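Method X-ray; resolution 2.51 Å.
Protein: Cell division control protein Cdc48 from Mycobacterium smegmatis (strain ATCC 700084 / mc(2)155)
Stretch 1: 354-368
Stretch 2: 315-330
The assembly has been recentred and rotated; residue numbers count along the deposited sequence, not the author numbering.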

# COMPACT_ATOMS: atom_id res chain seq x y z
N LYS A 354 2.86 -1.56 31.61
CA LYS A 354 3.14 -0.74 32.78
C LYS A 354 2.82 0.73 32.50
O LYS A 354 2.31 1.44 33.37
CB LYS A 354 4.60 -0.90 33.20
CG LYS A 354 5.12 0.18 34.13
CD LYS A 354 6.62 0.03 34.36
CE LYS A 354 7.21 1.25 35.06
NZ LYS A 354 6.60 1.49 36.40
N ALA A 355 3.11 1.16 31.28
CA ALA A 355 2.84 2.54 30.88
C ALA A 355 1.34 2.82 30.78
O ALA A 355 0.86 3.84 31.28
CB ALA A 355 3.53 2.86 29.56
N VAL A 356 0.61 1.91 30.15
CA VAL A 356 -0.83 2.06 29.96
C VAL A 356 -1.59 2.13 31.29
O VAL A 356 -2.58 2.85 31.42
CB VAL A 356 -1.39 0.92 29.09
CG1 VAL A 356 -2.90 1.03 28.95
CG2 VAL A 356 -0.74 0.95 27.71
N ALA A 357 -1.10 1.41 32.29
CA ALA A 357 -1.74 1.38 33.60
C ALA A 357 -1.42 2.62 34.44
O ALA A 357 -1.98 2.81 35.52
CB ALA A 357 -1.36 0.11 34.35
N THR A 358 -0.51 3.46 33.94
CA THR A 358 -0.12 4.67 34.66
C THR A 358 -1.09 5.82 34.43
O THR A 358 -1.38 6.19 33.28
CB THR A 358 1.30 5.13 34.25
OG1 THR A 358 2.23 4.05 34.42
CG2 THR A 358 1.74 6.31 35.11
N PRO A 359 -1.62 6.40 35.52
CA PRO A 359 -2.51 7.56 35.45
C PRO A 359 -1.83 8.75 34.78
O PRO A 359 -0.67 9.05 35.09
CB PRO A 359 -2.79 7.88 36.92
CG PRO A 359 -2.54 6.60 37.65
CD PRO A 359 -1.44 5.92 36.90
N GLY A 360 -2.54 9.41 33.87
CA GLY A 360 -1.99 10.55 33.15
C GLY A 360 -1.11 10.15 31.98
O GLY A 360 -0.41 10.98 31.40
N VAL A 361 -1.12 8.87 31.64
CA VAL A 361 -0.34 8.37 30.51
C VAL A 361 -1.22 7.67 29.48
O VAL A 361 -2.07 6.85 29.84
CB VAL A 361 0.77 7.39 30.99
CG1 VAL A 361 1.44 6.72 29.79
CG2 VAL A 361 1.79 8.12 31.84
N ALA A 362 -1.03 8.00 28.21
CA ALA A 362 -1.74 7.33 27.13
C ALA A 362 -0.76 6.74 26.12
O ALA A 362 0.35 7.26 25.95
CB ALA A 362 -2.70 8.30 26.45
N PHE A 363 -1.16 5.67 25.45
CA PHE A 363 -0.29 4.98 24.51
C PHE A 363 -0.89 4.92 23.11
O PHE A 363 -2.00 4.43 22.92
CB PHE A 363 0.04 3.57 25.02
CG PHE A 363 0.85 2.75 24.06
CD1 PHE A 363 2.12 3.16 23.67
CD2 PHE A 363 0.37 1.55 23.57
CE1 PHE A 363 2.87 2.40 22.79
CE2 PHE A 363 1.12 0.78 22.70
CZ PHE A 363 2.38 1.21 22.31
N ILE A 364 -0.14 5.43 22.14
CA ILE A 364 -0.56 5.38 20.74
C ILE A 364 0.54 4.80 19.87
O ILE A 364 1.69 5.23 19.93
CB ILE A 364 -0.93 6.77 20.20
CG1 ILE A 364 -2.05 7.40 21.03
CG2 ILE A 364 -1.34 6.68 18.74
CD1 ILE A 364 -2.37 8.82 20.63
N ALA A 365 0.19 3.81 19.05
CA ALA A 365 1.14 3.23 18.11
C ALA A 365 0.55 3.16 16.71
O ALA A 365 -0.67 3.03 16.54
CB ALA A 365 1.55 1.85 18.58
N THR A 366 1.41 3.26 15.70
CA THR A 366 0.97 3.16 14.32
C THR A 366 1.53 1.91 13.65
O THR A 366 2.52 1.34 14.10
CB THR A 366 1.38 4.40 13.50
OG1 THR A 366 2.80 4.53 13.52
CG2 THR A 366 0.74 5.66 14.06
N SER A 367 0.87 1.51 12.57
CA SER A 367 1.29 0.36 11.77
C SER A 367 0.40 0.30 10.55
O SER A 367 -0.82 0.36 10.67
CB SER A 367 1.14 -0.94 12.57
OG SER A 367 1.42 -2.06 11.75
N ALA A 368 1.00 0.18 9.36
CA ALA A 368 0.22 0.12 8.13
C ALA A 368 -0.79 -1.02 8.19
O ALA A 368 -1.99 -0.80 8.01
CB ALA A 368 1.14 -0.03 6.93
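Stretch 2, residues 315-330: AVTESGGVLFIADVDA

What fills the apolar centre? Strand 321-326 of stretch 2 lies beside the strand that starts at Val 361, and their side chains pack on both faces of the sheet. On the face carrying Phe 363, Leu 323 CD2 lies 3.9 Å from Phe 363 CD1 and 4.4 Å from Ala 355 CB, so the leucine reaches both strand and helix. Ile 325 CD1 meets the edge of the Phe 363 ring, 4.0 Å from CE1. On the face of Ile 364, Val 322 CG1 sits 4.2 Å from Ile 364 CD1, while Phe 324 turns its ring edge to stretch 1, with CE1 3.7 Å from Thr 366 CG2.

How do the backbones run? They are parallel, their axes crossing at -22° and approaching to 4.7 Å. The register is unbroken from Gly 321 against Val 361 to Ile 325 against Ala 365, with CA atoms 4.8 to 5.0 Å apart. Gly 321, Leu 323 and Ile 325 each bond stretch 1 through both backbone N and O: Leu 323 N donates to Ala 362 O (2.9 Å), and Leu 323 O accepts from Ile 364 N (3.0 Å).

How does the sheet begin? Stretch 2 leaves its helix at Gly 320, where phi is positive; a CB there would clash with Gly 360 O. Gly 321 N then donates to Gly 360 O at 2.7 Å; Gly 360 lies within the type II turn from Thr 358 to Val 361.

What closes the polar edge? Past Ala 326, Asp 327 N donates to Thr 366 OG1 (2.7 Å), and Thr 366 O accepts from Val 328 N (2.8 Å), holding the type I turn from Asp 327 to Ala 330. One water donates to Asp 327 OD1 (2.8 Å) and Asp 329 OD1 (2.9 Å) and accepts from Ala 368 N (2.8 Å), bridging the stretches.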

# COMPACT_ATOMS: atom_id res chain seq x y z
N ALA A 315 10.26 7.57 31.15
CA ALA A 315 10.22 9.00 30.85
C ALA A 315 8.79 9.51 30.73
O ALA A 315 8.48 10.62 31.16
CB ALA A 315 11.00 9.29 29.58
N VAL A 316 7.92 8.70 30.14
CA VAL A 316 6.52 9.10 29.97
C VAL A 316 5.74 8.97 31.28
O VAL A 316 4.76 9.67 31.49
CB VAL A 316 5.82 8.30 28.84
CG1 VAL A 316 5.49 6.89 29.29
CG2 VAL A 316 4.55 9.03 28.39
N THR A 317 6.20 8.07 32.16
CA THR A 317 5.53 7.86 33.44
C THR A 317 6.10 8.78 34.52
O THR A 317 5.58 8.83 35.63
CB THR A 317 5.63 6.40 33.90
OG1 THR A 317 7.01 5.99 33.94
CG2 THR A 317 4.87 5.49 32.95
N GLU A 318 7.16 9.50 34.18
CA GLU A 318 7.77 10.44 35.12
C GLU A 318 6.95 11.72 35.23
O GLU A 318 6.88 12.32 36.30
CB GLU A 318 9.21 10.77 34.69
N SER A 319 6.34 12.13 34.13
CA SER A 319 5.58 13.37 34.12
C SER A 319 4.17 13.19 33.54
O SER A 319 3.31 14.05 33.71
CB SER A 319 6.34 14.44 33.33
OG SER A 319 6.13 15.73 33.88
N GLY A 320 3.95 12.06 32.88
CA GLY A 320 2.67 11.82 32.22
C GLY A 320 2.74 12.22 30.77
O GLY A 320 3.76 12.74 30.31
N GLY A 321 1.66 11.99 30.03
CA GLY A 321 1.60 12.37 28.63
C GLY A 321 1.39 11.19 27.70
O GLY A 321 0.81 10.18 28.09
N VAL A 322 1.87 11.32 26.47
CA VAL A 322 1.64 10.30 25.45
C VAL A 322 2.93 9.58 25.05
O VAL A 322 3.90 10.22 24.63
CB VAL A 322 0.99 10.90 24.20
CG1 VAL A 322 0.77 9.83 23.15
CG2 VAL A 322 -0.32 11.56 24.55
N LEU A 323 2.92 8.26 25.17
CA LEU A 323 3.99 7.43 24.62
C LEU A 323 3.60 7.03 23.20
O LEU A 323 2.59 6.35 23.00
CB LEU A 323 4.23 6.18 25.47
CG LEU A 323 5.37 5.26 25.01
CD1 LEU A 323 6.73 5.93 25.17
CD2 LEU A 323 5.34 3.93 25.75
N PHE A 324 4.39 7.46 22.23
CA PHE A 324 4.08 7.19 20.83
C PHE A 324 5.18 6.40 20.13
O PHE A 324 6.34 6.81 20.09
CB PHE A 324 3.80 8.51 20.08
CG PHE A 324 3.70 8.36 18.59
CD1 PHE A 324 2.93 7.35 18.03
CD2 PHE A 324 4.35 9.24 17.75
CE1 PHE A 324 2.84 7.21 16.65
CE2 PHE A 324 4.26 9.12 16.37
CZ PHE A 324 3.50 8.10 15.82
N ILE A 325 4.80 5.25 19.58
CA ILE A 325 5.72 4.44 18.78
C ILE A 325 5.24 4.38 17.33
O ILE A 325 4.26 3.71 17.02
CB ILE A 325 5.89 3.02 19.35
CG1 ILE A 325 6.42 3.07 20.78
CG2 ILE A 325 6.83 2.21 18.48
CD1 ILE A 325 6.58 1.72 21.43
N ALA A 326 5.95 5.08 16.46
CA ALA A 326 5.62 5.08 15.04
C ALA A 326 6.06 3.77 14.40
O ALA A 326 7.21 3.35 14.55
CB ALA A 326 6.28 6.26 14.34
N ASP A 327 5.13 3.12 13.70
CA ASP A 327 5.40 1.87 12.99
C ASP A 327 5.93 0.79 13.93
O ASP A 327 7.07 0.33 13.82
CB ASP A 327 6.34 2.11 11.81
CG ASP A 327 5.81 3.16 10.85
OD1 ASP A 327 4.89 2.85 10.06
OD2 ASP A 327 6.30 4.31 10.89
N VAL A 328 5.07 0.39 14.86
CA VAL A 328 5.41 -0.55 15.92
C VAL A 328 5.55 -1.98 15.40
O VAL A 328 6.04 -2.86 16.11
CB VAL A 328 4.36 -0.47 17.07
CG1 VAL A 328 3.05 -1.10 16.63
CG2 VAL A 328 4.89 -1.13 18.35
N ASP A 329 5.13 -2.22 14.16
CA ASP A 329 5.22 -3.56 13.60
C ASP A 329 6.67 -3.98 13.34
O ASP A 329 6.98 -5.17 13.24
CB ASP A 329 4.38 -3.70 12.33
CG ASP A 329 4.68 -2.62 11.31
OD1 ASP A 329 4.88 -1.45 11.71
OD2 ASP A 329 4.71 -2.94 10.10
N ALA A 330 7.56 -3.00 13.23
CA ALA A 330 8.99 -3.28 13.11
C ALA A 330 9.59 -3.62 14.47
O ALA A 330 10.57 -4.35 14.56
CB ALA A 330 9.71 -2.09 12.49
O HOH W 1 3.83 0.27 9.68
O HOH W 2 3.02 4.99 10.77